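Local coordinates for protein putative oxidoreductase (PDB 3NX4) that probably acts as an NADPH-dependent acryloyl-CoA reductase of the medium-chain dehydrogenase/reductase family, holding its NADP cofactor in a Rossmann-type domain, at residues 153-158 and 162-167; 167-172 and 282-287; 174-179 and 185-190. All coordinates share one frame; numbering follows the deposited sequence.

Interaction 1: residues 153-158 and 162-167; sequences TGASGG and TAVALL. With NAP (NADP nicotinamide-adenine-dinucleotide phosphate), chain C.
Thr162 leans back along its own helix to grasp the carbonyl of Gly158 one turn earlier. With chi1 at -45°, OG1 lies anti to the carbonyl carbon and beside the backbone N, which aims the hydroxyl at the preceding turn; OG1 donates to Gly158 O over 2.8 Å, and the C=O...OG1 angle of 161° brings the hydroxyl almost head-on to the carbonyl. The backbone bond that normally links these two residues is weak by comparison, Thr162 N standing 3.4 Å from Gly158 O. A threonine suits this place because its hydroxyl reinforces a loosely bonded first turn while its methyl, CG2, packs against Leu286.

This first turn follows the glycine-rich nucleotide-binding loop of the Rossmann fold. Gly154 to Gly157 form a type I beta turn, and Gly157 is the N-cap residue of the helix. Without side chains, the glycines let the cofactor lie close against the backbone: Gly154 CA approaches NAP O4B to 3.5 Å, and Gly158 N donates to the diphosphate oxygen O1A of NAP over 2.9 Å. The positive end of the helix dipole would probably add to this attraction. Ser156 turns away from the helix, its OG held between the backbone N and the carbonyl carbon (chi1 67°), and donates to NAP O1X on the 2'-phosphate over 2.7 Å. Small Ala155 makes a loose apolar contact, its CB 4.5 Å from Val164 CG2.

Strand 150-152 leads into the loop, and its Val152 receives Ala163, Val164 and Leu167. Ala155 and Leu167 also touch strand 174-178, whereas Thr162, Ala163 and Leu166 pack against helix 118-140.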
loop_
_atom_site.group_PDB
_atom_site.type_symbol
_atom_site.label_atom_id
_atom_site.label_comp_id
_atom_site.label_asym_id
_atom_site.label_seq_id
_atom_site.Cartn_x
_atom_site.Cartn_y
_atom_site.Cartn_z
ATOM N N THR A 153 5.276 -9.801 12.213
ATOM C CA THR A 153 6.600 -9.425 12.697
ATOM C C THR A 153 6.451 -8.792 14.089
ATOM O O THR A 153 5.335 -8.499 14.518
ATOM C CB THR A 153 7.310 -8.464 11.721
ATOM O OG1 THR A 153 6.585 -7.233 11.640
ATOM C CG2 THR A 153 7.386 -9.083 10.309
ATOM N N GLY A 154 7.559 -8.608 14.803
ATOM C CA GLY A 154 7.480 -8.205 16.205
ATOM C C GLY A 154 6.431 -9.026 16.943
ATOM O O GLY A 154 5.678 -8.504 17.756
ATOM N N ALA A 155 6.409 -10.328 16.676
ATOM C CA ALA A 155 5.265 -11.178 17.014
ATOM C C ALA A 155 4.957 -11.355 18.503
ATOM O O ALA A 155 3.803 -11.602 18.873
ATOM C CB ALA A 155 5.431 -12.549 16.353
ATOM N N SER A 156 5.979 -11.275 19.348
ATOM C CA SER A 156 5.779 -11.528 20.773
ATOM C C SER A 156 5.281 -10.286 21.521
ATOM O O SER A 156 4.992 -10.359 22.716
ATOM C CB SER A 156 7.076 -12.033 21.411
ATOM O OG SER A 156 8.056 -11.013 21.414
ATOM N N GLY A 157 5.198 -9.151 20.826
ATOM C CA GLY A 157 4.768 -7.901 21.443
ATOM C C GLY A 157 3.256 -7.795 21.590
ATOM O O GLY A 157 2.537 -8.773 21.394
ATOM N N GLY A 158 2.768 -6.610 21.950
ATOM C CA GLY A 158 1.339 -6.411 22.137
ATOM C C GLY A 158 0.476 -6.559 20.891
ATOM O O GLY A 158 -0.511 -7.311 20.873
ATOM N N THR A 162 -1.682 -10.242 19.730
ATOM C CA THR A 162 -3.108 -10.184 19.414
ATOM C C THR A 162 -3.325 -10.647 17.973
ATOM O O THR A 162 -4.242 -11.416 17.678
ATOM C CB THR A 162 -3.689 -8.764 19.602
ATOM O OG1 THR A 162 -3.218 -8.201 20.833
ATOM C CG2 THR A 162 -5.222 -8.811 19.629
ATOM N N ALA A 163 -2.460 -10.178 17.082
ATOM C CA ALA A 163 -2.553 -10.527 15.658
ATOM C C ALA A 163 -2.463 -12.040 15.441
ATOM O O ALA A 163 -3.226 -12.623 14.665
ATOM C CB ALA A 163 -1.450 -9.821 14.877
ATOM N N VAL A 164 -1.513 -12.670 16.123
ATOM C CA VAL A 164 -1.305 -14.116 15.977
ATOM C C VAL A 164 -2.576 -14.838 16.443
ATOM O O VAL A 164 -3.090 -15.725 15.757
ATOM C CB VAL A 164 -0.073 -14.579 16.791
ATOM C CG1 VAL A 164 -0.027 -16.128 16.931
ATOM C CG2 VAL A 164 1.235 -14.026 16.172
ATOM N N ALA A 165 -3.101 -14.412 17.591
ATOM C CA ALA A 165 -4.285 -15.034 18.186
ATOM C C ALA A 165 -5.522 -14.872 17.306
ATOM O O ALA A 165 -6.299 -15.810 17.143
ATOM C CB ALA A 165 -4.554 -14.458 19.577
ATOM N N LEU A 166 -5.699 -13.680 16.747
ATOM C CA LEU A 166 -6.816 -13.411 15.831
ATOM C C LEU A 166 -6.717 -14.243 14.549
ATOM O O LEU A 166 -7.661 -14.932 14.175
ATOM C CB LEU A 166 -6.872 -11.926 15.464
ATOM C CG LEU A 166 -7.283 -10.989 16.598
ATOM C CD1 LEU A 166 -7.054 -9.552 16.168
ATOM C CD2 LEU A 166 -8.744 -11.231 16.973
ATOM N N LEU A 167 -5.572 -14.164 13.877
ATOM C CA LEU A 167 -5.372 -14.911 12.636
ATOM C C LEU A 167 -5.556 -16.399 12.882
ATOM O O LEU A 167 -6.140 -17.098 12.066
ATOM C CB LEU A 167 -3.975 -14.658 12.048
ATOM C CG LEU A 167 -3.738 -13.220 11.549
ATOM C CD1 LEU A 167 -2.243 -12.977 11.316
ATOM C CD2 LEU A 167 -4.567 -12.907 10.292
HETATM P PA NAP C . 5.822 -4.105 21.583
HETATM O O1A NAP C . 4.940 -4.844 22.501
HETATM O O2A NAP C . 7.046 -3.509 22.142
HETATM O O5B NAP C . 6.165 -5.006 20.309
HETATM C C5B NAP C . 7.222 -4.625 19.473
HETATM C C4B NAP C . 7.920 -5.923 19.092
HETATM O O4B NAP C . 8.856 -5.652 18.086
HETATM C C3B NAP C . 8.697 -6.534 20.261
HETATM O O3B NAP C . 7.898 -7.470 20.959
HETATM C C2B NAP C . 9.854 -7.228 19.569
HETATM O O2B NAP C . 9.414 -8.517 19.215
HETATM C C1B NAP C . 10.025 -6.435 18.285
HETATM N N9A NAP C . 11.165 -5.509 18.359
HETATM C C8A NAP C . 11.481 -4.652 19.385
HETATM N N7A NAP C . 12.592 -3.963 19.025
HETATM C C5A NAP C . 12.971 -4.355 17.792
HETATM C C6A NAP C . 14.023 -3.984 16.964
HETATM N N6A NAP C . 14.903 -3.067 17.345
HETATM N N1A NAP C . 14.147 -4.576 15.732
HETATM C C2A NAP C . 13.242 -5.533 15.324
HETATM N N3A NAP C . 12.203 -5.906 16.150
HETATM C C4A NAP C . 12.076 -5.326 17.363
HETATM O O3 NAP C . 4.993 -2.892 20.908
HETATM P PN NAP C . 3.438 -2.801 20.533
HETATM O O1N NAP C . 2.697 -2.065 21.583
HETATM O O2N NAP C . 3.009 -4.170 20.166
HETATM O O5D NAP C . 3.566 -1.882 19.216
HETATM C C5D NAP C . 4.264 -2.391 18.105
HETATM C C4D NAP C . 4.585 -1.259 17.142
HETATM O O4D NAP C . 3.372 -0.763 16.628
HETATM C C3D NAP C . 5.260 -0.094 17.846
HETATM O O3D NAP C . 6.207 0.483 16.973
HETATM C C2D NAP C . 4.138 0.887 18.096
HETATM O O2D NAP C . 4.603 2.215 18.099
HETATM C C1D NAP C . 3.266 0.620 16.886
HETATM N N1N NAP C . 1.851 0.963 17.075
HETATM C C2N NAP C . 1.311 1.918 16.261
HETATM C C3N NAP C . -0.029 2.279 16.365
HETATM C C7N NAP C . -0.661 2.907 15.153
HETATM O O7N NAP C . -1.684 3.857 15.305
HETATM N N7N NAP C . -0.226 2.540 13.953
HETATM C C4N NAP C . -0.826 1.647 17.319
HETATM C C5N NAP C . -0.263 0.665 18.146
HETATM C C6N NAP C . 1.081 0.324 18.004
HETATM P P2B NAP C . 10.437 -9.776 19.233
HETATM O O1X NAP C . 9.597 -11.022 19.158
HETATM O O2X NAP C . 11.351 -9.701 18.035
HETATM O O3X NAP C . 11.221 -9.720 20.517
#

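Interaction 2: residues 167-172 and 282-287; sequences LHKLGY and LVKDLP
Lys169 and Asp285 join the C-terminal ends of two helices, 158-169 and 272-285, through a salt-bridge network in which two exposed lysines, Lys169 and Lys284, converge on a buried aspartate. The Lys169 chain crosses the aspartate side chain at about a right angle. A bend at chi2 (-90°) carries it past the Asp285 backbone before the ammonium group reaches the carboxylate, where NZ donates to Asp285 OD1 over 2.9 Å. It meets that oxygen on the anti side, 34° out of the carboxylate plane. Lys284 reaches the same oxygen from the syn side and closer to the plane (17°), its NZ 2.6 Å from Asp285 OD1. The carboxylate's negative charge probably offsets the repulsion between the two ammonium groups, Lys169 NZ and Lys284 NZ being 4.2 Å apart. Arg281 forms a salt bridge with the other oxygen, OD2. A long lysine suits position 169, where its methylenes lie along the Asp285 carbonyl while its ammonium reaches the carboxylate.

Leu170 also crosses the aspartate at about a right angle, its CD2 3.7 Å from Asp285 OD2; the leucine side chain also packs on Val135 of helix 118-140. Directly after it, Gly171 ends the helix in a Schellman motif, whose positive phi suits glycine. Nearer the backbone, Asp285 O has no hydrogen-bonding partner in the model, and Lys169 CG lies 3.2 Å from it.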
loop_
_atom_site.group_PDB
_atom_site.type_symbol
_atom_site.label_atom_id
_atom_site.label_comp_id
_atom_site.label_asym_id
_atom_site.label_seq_id
_atom_site.Cartn_x
_atom_site.Cartn_y
_atom_site.Cartn_z
ATOM N N LEU A 167 -5.572 -14.164 13.877
ATOM C CA LEU A 167 -5.372 -14.911 12.636
ATOM C C LEU A 167 -5.556 -16.399 12.882
ATOM O O LEU A 167 -6.140 -17.098 12.066
ATOM C CB LEU A 167 -3.975 -14.658 12.048
ATOM C CG LEU A 167 -3.738 -13.220 11.549
ATOM C CD1 LEU A 167 -2.243 -12.977 11.316
ATOM C CD2 LEU A 167 -4.567 -12.907 10.292
ATOM N N HIS A 168 -5.040 -16.886 14.008
ATOM C CA HIS A 168 -5.204 -18.292 14.336
ATOM C C HIS A 168 -6.688 -18.659 14.467
ATOM O O HIS A 168 -7.146 -19.659 13.919
ATOM C CB HIS A 168 -4.480 -18.628 15.634
ATOM C CG HIS A 168 -4.652 -20.050 16.054
ATOM N ND1 HIS A 168 -4.161 -21.106 15.316
ATOM C CD2 HIS A 168 -5.275 -20.596 17.126
ATOM C CE1 HIS A 168 -4.468 -22.241 15.919
ATOM N NE2 HIS A 168 -5.145 -21.959 17.018
ATOM N N LYS A 169 -7.435 -17.846 15.202
ATOM C CA LYS A 169 -8.867 -18.100 15.396
ATOM C C LYS A 169 -9.604 -18.083 14.066
ATOM O O LYS A 169 -10.508 -18.887 13.841
ATOM C CB LYS A 169 -9.486 -17.047 16.326
ATOM C CG LYS A 169 -10.922 -17.357 16.727
ATOM C CD LYS A 169 -11.908 -16.743 15.720
ATOM C CE LYS A 169 -13.365 -16.865 16.211
ATOM N NZ LYS A 169 -14.314 -16.249 15.234
ATOM N N LEU A 170 -9.215 -17.153 13.194
ATOM C CA LEU A 170 -9.882 -16.969 11.917
ATOM C C LEU A 170 -9.512 -18.038 10.893
ATOM O O LEU A 170 -10.037 -18.038 9.787
ATOM C CB LEU A 170 -9.606 -15.570 11.352
ATOM C CG LEU A 170 -10.299 -14.509 12.215
ATOM C CD1 LEU A 170 -9.713 -13.122 11.992
ATOM C CD2 LEU A 170 -11.848 -14.520 12.021
ATOM N N GLY A 171 -8.608 -18.941 11.263
ATOM C CA GLY A 171 -8.277 -20.071 10.409
ATOM C C GLY A 171 -7.031 -19.936 9.534
ATOM O O GLY A 171 -6.768 -20.809 8.707
ATOM N N TYR A 172 -6.246 -18.880 9.717
ATOM C CA TYR A 172 -5.040 -18.710 8.899
ATOM C C TYR A 172 -3.864 -19.585 9.357
ATOM O O TYR A 172 -3.736 -19.907 10.530
ATOM C CB TYR A 172 -4.571 -17.259 8.912
ATOM C CG TYR A 172 -5.511 -16.292 8.228
ATOM C CD1 TYR A 172 -6.603 -15.762 8.910
ATOM C CD2 TYR A 172 -5.302 -15.899 6.904
ATOM C CE1 TYR A 172 -7.485 -14.862 8.288
ATOM C CE2 TYR A 172 -6.175 -14.995 6.270
ATOM C CZ TYR A 172 -7.262 -14.481 6.970
ATOM O OH TYR A 172 -8.140 -13.584 6.354
ATOM N N LEU A 282 -13.341 -7.852 17.824
ATOM C CA LEU A 282 -12.491 -8.331 18.908
ATOM C C LEU A 282 -13.272 -9.200 19.898
ATOM O O LEU A 282 -12.830 -10.283 20.273
ATOM C CB LEU A 282 -11.836 -7.150 19.635
ATOM C CG LEU A 282 -10.654 -6.520 18.882
ATOM C CD1 LEU A 282 -10.405 -5.122 19.414
ATOM C CD2 LEU A 282 -9.391 -7.392 19.003
ATOM N N VAL A 283 -14.438 -8.730 20.317
ATOM C CA VAL A 283 -15.232 -9.506 21.256
ATOM C C VAL A 283 -15.526 -10.876 20.655
ATOM O O VAL A 283 -15.507 -11.893 21.344
ATOM C CB VAL A 283 -16.535 -8.780 21.629
ATOM C CG1 VAL A 283 -17.425 -9.688 22.461
ATOM C CG2 VAL A 283 -16.209 -7.498 22.383
ATOM N N LYS A 284 -15.770 -10.900 19.353
ATOM C CA LYS A 284 -16.106 -12.142 18.674
ATOM C C LYS A 284 -14.893 -13.036 18.415
ATOM O O LYS A 284 -14.980 -14.256 18.552
ATOM C CB LYS A 284 -16.830 -11.838 17.355
ATOM C CG LYS A 284 -17.193 -13.066 16.539
ATOM C CD LYS A 284 -17.927 -12.687 15.255
ATOM C CE LYS A 284 -17.029 -11.914 14.282
ATOM N NZ LYS A 284 -16.043 -12.774 13.552
ATOM N N ASP A 285 -13.763 -12.432 18.054
ATOM C CA ASP A 285 -12.659 -13.190 17.470
ATOM C C ASP A 285 -11.490 -13.556 18.397
ATOM O O ASP A 285 -10.690 -14.432 18.059
ATOM C CB ASP A 285 -12.152 -12.495 16.200
ATOM C CG ASP A 285 -13.173 -12.533 15.082
ATOM O OD1 ASP A 285 -14.067 -13.399 15.131
ATOM O OD2 ASP A 285 -13.086 -11.709 14.153
ATOM N N LEU A 286 -11.376 -12.899 19.548
ATOM C CA LEU A 286 -10.353 -13.298 20.526
ATOM C C LEU A 286 -10.869 -14.391 21.452
ATOM O O LEU A 286 -11.883 -14.214 22.120
ATOM C CB LEU A 286 -9.883 -12.117 21.371
ATOM C CG LEU A 286 -8.802 -11.176 20.857
ATOM C CD1 LEU A 286 -8.453 -10.181 21.952
ATOM C CD2 LEU A 286 -7.558 -11.951 20.434
ATOM N N PRO A 287 -10.157 -15.527 21.509
ATOM C CA PRO A 287 -10.531 -16.593 22.446
ATOM C C PRO A 287 -10.297 -16.173 23.893
ATOM O O PRO A 287 -9.397 -15.372 24.153
ATOM C CB PRO A 287 -9.580 -17.738 22.076
ATOM C CG PRO A 287 -8.402 -17.069 21.450
ATOM C CD PRO A 287 -8.950 -15.858 20.731
#

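Interaction 3: residues 174-179 and 185-190; sequences VAAVSG and GYLKSL. With NAP (NADP nicotinamide-adenine-dinucleotide phosphate), chain C.
Leu187 places CG anti to its carbonyl carbon (chi1 -68°), which carries the leucine from helix toward strand, while Ser178 holds OG anti to the backbone N (chi1 176°), which carries the hydroxyl to the 2'-phosphate of NADP; the strand backbone itself turns Ser178 CB toward the helix. The contact belongs to the beta-alpha-beta unit of strand 174-178, helix 184-190 and strand 194-197 in the Rossmann fold. A single methyl does the touching: Leu187 CD1 lies 3.9 Å from Ser178 CB and 4.1 Å from Ala176 CB, so one branch of the leucine spans two strand residues that face the helix. Their short side chains suit a place where the helix lies close to the sheet.

The serine OG donates to NAP O1X, at a modelled separation of 2.5 Å that is very short and to be read with caution; the hydroxyl of Thr183 and the backbone N of Arg180 bond to the same OG, which probably helps fix its rotation. A phosphate site at the end of this strand is consistent with preference for NADP. Beside it, Gly179 N donates to NAP O2X over 2.8 Å in an almost straight bond of 171°.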
loop_
_atom_site.group_PDB
_atom_site.type_symbol
_atom_site.label_atom_id
_atom_site.label_comp_id
_atom_site.label_asym_id
_atom_site.label_seq_id
_atom_site.Cartn_x
_atom_site.Cartn_y
_atom_site.Cartn_z
ATOM N N VAL A 174 -0.216 -19.155 10.250
ATOM C CA VAL A 174 0.505 -17.981 10.716
ATOM C C VAL A 174 1.993 -18.269 10.900
ATOM O O VAL A 174 2.363 -19.245 11.547
ATOM C CB VAL A 174 -0.060 -17.483 12.072
ATOM C CG1 VAL A 174 0.765 -16.322 12.578
ATOM C CG2 VAL A 174 -1.551 -17.059 11.921
ATOM N N ALA A 175 2.838 -17.400 10.350
ATOM C CA ALA A 175 4.276 -17.430 10.625
ATOM C C ALA A 175 4.579 -16.246 11.541
ATOM O O ALA A 175 4.113 -15.139 11.296
ATOM C CB ALA A 175 5.080 -17.325 9.307
ATOM N N ALA A 176 5.303 -16.480 12.630
ATOM C CA ALA A 176 5.649 -15.391 13.546
ATOM C C ALA A 176 7.148 -15.133 13.465
ATOM O O ALA A 176 7.933 -16.075 13.496
ATOM C CB ALA A 176 5.252 -15.749 14.988
ATOM N N VAL A 177 7.551 -13.871 13.362
ATOM C CA VAL A 177 8.979 -13.548 13.325
ATOM C C VAL A 177 9.351 -12.891 14.649
ATOM O O VAL A 177 8.728 -11.908 15.058
ATOM C CB VAL A 177 9.326 -12.571 12.188
ATOM C CG1 VAL A 177 10.834 -12.284 12.176
ATOM C CG2 VAL A 177 8.858 -13.116 10.831
ATOM N N SER A 178 10.366 -13.427 15.320
ATOM C CA SER A 178 10.820 -12.859 16.586
ATOM C C SER A 178 12.346 -12.846 16.644
ATOM O O SER A 178 12.994 -13.744 16.126
ATOM C CB SER A 178 10.264 -13.683 17.756
ATOM O OG SER A 178 10.751 -13.212 19.002
ATOM N N GLY A 179 12.919 -11.835 17.284
ATOM C CA GLY A 179 14.360 -11.797 17.464
ATOM C C GLY A 179 14.779 -12.413 18.796
ATOM O O GLY A 179 15.937 -12.310 19.194
ATOM N N GLY A 185 7.961 -20.587 22.705
ATOM C CA GLY A 185 6.898 -21.371 23.308
ATOM C C GLY A 185 5.626 -20.547 23.467
ATOM O O GLY A 185 4.513 -21.025 23.246
ATOM N N TYR A 186 5.796 -19.292 23.858
ATOM C CA TYR A 186 4.674 -18.394 24.041
ATOM C C TYR A 186 3.968 -18.182 22.692
ATOM O O TYR A 186 2.742 -18.231 22.613
ATOM C CB TYR A 186 5.175 -17.077 24.641
ATOM C CG TYR A 186 4.204 -15.919 24.560
ATOM C CD1 TYR A 186 3.115 -15.833 25.426
ATOM C CD2 TYR A 186 4.393 -14.893 23.643
ATOM C CE1 TYR A 186 2.229 -14.760 25.361
ATOM C CE2 TYR A 186 3.504 -13.820 23.564
ATOM C CZ TYR A 186 2.434 -13.760 24.424
ATOM O OH TYR A 186 1.569 -12.689 24.349
ATOM N N LEU A 187 4.743 -17.982 21.628
ATOM C CA LEU A 187 4.159 -17.750 20.298
ATOM C C LEU A 187 3.413 -18.983 19.796
ATOM O O LEU A 187 2.327 -18.870 19.215
ATOM C CB LEU A 187 5.237 -17.334 19.285
ATOM C CG LEU A 187 5.868 -15.961 19.517
ATOM C CD1 LEU A 187 7.072 -15.758 18.612
ATOM C CD2 LEU A 187 4.835 -14.842 19.328
ATOM N N LYS A 188 3.990 -20.162 20.027
ATOM C CA LYS A 188 3.309 -21.405 19.688
ATOM C C LYS A 188 1.973 -21.515 20.425
ATOM O O LYS A 188 0.967 -21.935 19.845
ATOM C CB LYS A 188 4.196 -22.625 19.985
ATOM C CG LYS A 188 5.383 -22.762 19.017
ATOM C CD LYS A 188 6.318 -23.911 19.431
ATOM C CE LYS A 188 7.646 -23.906 18.656
ATOM N NZ LYS A 188 7.494 -24.221 17.203
ATOM N N SER A 189 1.952 -21.114 21.693
ATOM C CA SER A 189 0.727 -21.238 22.482
ATOM C C SER A 189 -0.365 -20.266 22.002
ATOM O O SER A 189 -1.556 -20.536 22.157
ATOM C CB SER A 189 1.001 -21.048 23.978
ATOM O OG SER A 189 1.202 -19.679 24.288
ATOM N N LEU A 190 0.046 -19.139 21.427
ATOM C CA LEU A 190 -0.896 -18.176 20.847
ATOM C C LEU A 190 -1.500 -18.672 19.532
ATOM O O LEU A 190 -2.547 -18.175 19.086
ATOM C CB LEU A 190 -0.218 -16.830 20.618
ATOM C CG LEU A 190 0.113 -15.971 21.833
ATOM C CD1 LEU A 190 0.914 -14.757 21.390
ATOM C CD2 LEU A 190 -1.159 -15.539 22.532
HETATM P PA NAP C . 5.822 -4.105 21.583
HETATM O O1A NAP C . 4.940 -4.844 22.501
HETATM O O2A NAP C . 7.046 -3.509 22.142
HETATM O O5B NAP C . 6.165 -5.006 20.309
HETATM C C5B NAP C . 7.222 -4.625 19.473
HETATM C C4B NAP C . 7.920 -5.923 19.092
HETATM O O4B NAP C . 8.856 -5.652 18.086
HETATM C C3B NAP C . 8.697 -6.534 20.261
HETATM O O3B NAP C . 7.898 -7.470 20.959
HETATM C C2B NAP C . 9.854 -7.228 19.569
HETATM O O2B NAP C . 9.414 -8.517 19.215
HETATM C C1B NAP C . 10.025 -6.435 18.285
HETATM N N9A NAP C . 11.165 -5.509 18.359
HETATM C C8A NAP C . 11.481 -4.652 19.385
HETATM N N7A NAP C . 12.592 -3.963 19.025
HETATM C C5A NAP C . 12.971 -4.355 17.792
HETATM C C6A NAP C . 14.023 -3.984 16.964
HETATM N N6A NAP C . 14.903 -3.067 17.345
HETATM N N1A NAP C . 14.147 -4.576 15.732
HETATM C C2A NAP C . 13.242 -5.533 15.324
HETATM N N3A NAP C . 12.203 -5.906 16.150
HETATM C C4A NAP C . 12.076 -5.326 17.363
HETATM O O3 NAP C . 4.993 -2.892 20.908
HETATM P PN NAP C . 3.438 -2.801 20.533
HETATM O O1N NAP C . 2.697 -2.065 21.583
HETATM O O2N NAP C . 3.009 -4.170 20.166
HETATM O O5D NAP C . 3.566 -1.882 19.216
HETATM C C5D NAP C . 4.264 -2.391 18.105
HETATM C C4D NAP C . 4.585 -1.259 17.142
HETATM O O4D NAP C . 3.372 -0.763 16.628
HETATM C C3D NAP C . 5.260 -0.094 17.846
HETATM O O3D NAP C . 6.207 0.483 16.973
HETATM C C2D NAP C . 4.138 0.887 18.096
HETATM O O2D NAP C . 4.603 2.215 18.099
HETATM C C1D NAP C . 3.266 0.620 16.886
HETATM N N1N NAP C . 1.851 0.963 17.075
HETATM C C2N NAP C . 1.311 1.918 16.261
HETATM C C3N NAP C . -0.029 2.279 16.365
HETATM C C7N NAP C . -0.661 2.907 15.153
HETATM O O7N NAP C . -1.684 3.857 15.305
HETATM N N7N NAP C . -0.226 2.540 13.953
HETATM C C4N NAP C . -0.826 1.647 17.319
HETATM C C5N NAP C . -0.263 0.665 18.146
HETATM C C6N NAP C . 1.081 0.324 18.004
HETATM P P2B NAP C . 10.437 -9.776 19.233
HETATM O O1X NAP C . 9.597 -11.022 19.158
HETATM O O2X NAP C . 11.351 -9.701 18.035
HETATM O O3X NAP C . 11.221 -9.720 20.517
#

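Overall arrangement
Following the chain from its N terminus, strand 150-152 runs into interaction 1, a short-range contact that closes over three helical residues and joins the cofactor loop to helix 158-169. That helix ends in interaction 2, which shares Leu167 with interaction 1 and closes a loop of more than one hundred residues by bringing the end of helix 272-285 against it. Within this long span lies interaction 3, a small closure between strand 174-178 and the helix after it. Nothing crosses: interactions 1 and 2 follow in series and interaction 3 is enclosed by 2. Interactions 1 and 3, centres about 8 Å apart, both border NADP, whereas interaction 2 ties the far end of the helix to a later one.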